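Local coordinates for Iron(III) ABC transporter, periplasmic iron-compound-binding protein (Vibrio cholerae, PDB 5GGY) that binds the siderophore Desferal (deferoxamine) in the periplasm and probably delivers its iron complex to an ABC transporter for iron uptake, at residues 181-184 and 185-188. Sequence-based numbering, arbitrary orientation.
Sequences TPQY and VLEQ
Val185 N donates to Thr181 O at 3.0 Å, the first of four i to i+4 backbone hydrogen bonds in helix 181-188. Val185 CG2 sits beside its own backbone N and comes within 3.3 Å of Thr181 O. The valine side chain also packs on Ser267 and Ile271 of helix 262-276. Leu186 N bonds to Pro182 O at 2.8 Å. Leu186 CG, beside its own backbone N (chi1 -65°), lies 3.2 Å from Pro182 O, and the side chain continues onto Val162 and Thr164 of strand 161-167. Helix 181-188 packs between strand 161-167 of the mixed sheet and helices 112-126, 130-154 and 262-276 in the periplasmic binding protein fold. Glu187 N bonds to Gln183 O, and the two side chains also meet, crossing at a slant. Gln183 NE2 donates to Glu187 OE2 at 2.7 Å, on the anti side of the carboxylate and somewhat out of its plane. The N-H...O angle is 146°, and the amide and carboxylate planes stand nearly perpendicular. Gln183 bends at chi2 (70°), which brings NE2 round to the glutamate. Gln183 OE1 bonds to Ser193 OG, and Glu187 OE1 bonds to Ser57 OG of the second subunit. Gln188 N bonds to Tyr184 O at 2.9 Å. The Gln188 side chain runs alongside the tyrosine in the same direction, with NE2 2.8 Å from Tyr184 OH and its amide plane nearly perpendicular to the ring. Both side chains also pack on Phe144.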
loop_
_atom_site.group_PDB
_atom_site.type_symbol
_atom_site.label_atom_id
_atom_site.label_comp_id
_atom_site.label_asym_id
_atom_site.label_seq_id
_atom_site.Cartn_x
_atom_site.Cartn_y
_atom_site.Cartn_z
ATOM N N THR A 181 12.282 -7.433 -5.358
ATOM C CA THR A 181 11.603 -7.112 -4.106
ATOM C C THR A 181 12.520 -6.483 -3.039
ATOM O O THR A 181 12.055 -5.651 -2.258
ATOM C CB THR A 181 10.908 -8.362 -3.504
ATOM O OG1 THR A 181 11.838 -9.446 -3.405
ATOM C CG2 THR A 181 9.735 -8.786 -4.374
ATOM N N PRO A 182 13.814 -6.869 -2.987
ATOM C CA PRO A 182 14.634 -6.131 -2.017
ATOM C C PRO A 182 14.841 -4.669 -2.410
ATOM O O PRO A 182 14.953 -3.810 -1.537
ATOM C CB PRO A 182 15.963 -6.890 -2.030
ATOM C CG PRO A 182 15.616 -8.255 -2.501
ATOM C CD PRO A 182 14.535 -8.046 -3.510
ATOM N N GLN A 183 14.892 -4.399 -3.711
ATOM C CA GLN A 183 15.008 -3.032 -4.210
ATOM C C GLN A 183 13.825 -2.188 -3.747
ATOM O O GLN A 183 13.989 -1.045 -3.319
ATOM C CB GLN A 183 15.100 -3.024 -5.737
ATOM C CG GLN A 183 15.008 -1.641 -6.363
ATOM C CD GLN A 183 16.232 -0.783 -6.099
ATOM O OE1 GLN A 183 17.261 -1.269 -5.628
ATOM N NE2 GLN A 183 16.125 0.505 -6.405
ATOM N N TYR A 184 12.632 -2.767 -3.838
ATOM C CA TYR A 184 11.412 -2.122 -3.375
ATOM C C TYR A 184 11.496 -1.848 -1.880
ATOM O O TYR A 184 11.100 -0.784 -1.405
ATOM C CB TYR A 184 10.200 -3.000 -3.701
ATOM C CG TYR A 184 8.917 -2.615 -2.989
ATOM C CD1 TYR A 184 8.590 -3.160 -1.749
ATOM C CD2 TYR A 184 8.015 -1.739 -3.574
ATOM C CE1 TYR A 184 7.418 -2.817 -1.105
ATOM C CE2 TYR A 184 6.840 -1.394 -2.939
ATOM C CZ TYR A 184 6.546 -1.938 -1.705
ATOM O OH TYR A 184 5.377 -1.596 -1.065
ATOM N N VAL A 185 12.013 -2.828 -1.148
ATOM C CA VAL A 185 12.193 -2.713 0.293
ATOM C C VAL A 185 13.158 -1.579 0.645
ATOM O O VAL A 185 12.888 -0.780 1.546
ATOM C CB VAL A 185 12.704 -4.039 0.891
ATOM C CG1 VAL A 185 13.329 -3.819 2.260
ATOM C CG2 VAL A 185 11.575 -5.067 0.956
ATOM N N LEU A 186 14.276 -1.510 -0.074
ATOM C CA LEU A 186 15.265 -0.452 0.127
ATOM C C LEU A 186 14.668 0.933 -0.109
ATOM O O LEU A 186 14.836 1.833 0.712
ATOM C CB LEU A 186 16.469 -0.660 -0.794
ATOM C CG LEU A 186 17.332 -1.902 -0.560
ATOM C CD1 LEU A 186 18.469 -1.967 -1.569
ATOM C CD2 LEU A 186 17.871 -1.918 0.860
ATOM N N GLU A 187 13.975 1.098 -1.233
ATOM C CA GLU A 187 13.349 2.376 -1.566
ATOM C C GLU A 187 12.294 2.764 -0.534
ATOM O O GLU A 187 12.191 3.925 -0.140
ATOM C CB GLU A 187 12.716 2.320 -2.959
ATOM C CG GLU A 187 13.697 2.081 -4.093
ATOM C CD GLU A 187 12.994 1.905 -5.422
ATOM O OE1 GLU A 187 11.756 2.059 -5.459
ATOM O OE2 GLU A 187 13.673 1.613 -6.429
ATOM N N GLN A 188 11.516 1.780 -0.103
ATOM C CA GLN A 188 10.465 1.998 0.882
ATOM C C GLN A 188 11.051 2.289 2.264
ATOM O O GLN A 188 10.363 2.808 3.145
ATOM C CB GLN A 188 9.545 0.776 0.944
ATOM C CG GLN A 188 8.129 1.073 1.388
ATOM C CD GLN A 188 7.296 1.729 0.304
ATOM O OE1 GLN A 188 7.369 2.942 0.098
ATOM N NE2 GLN A 188 6.494 0.932 -0.391
#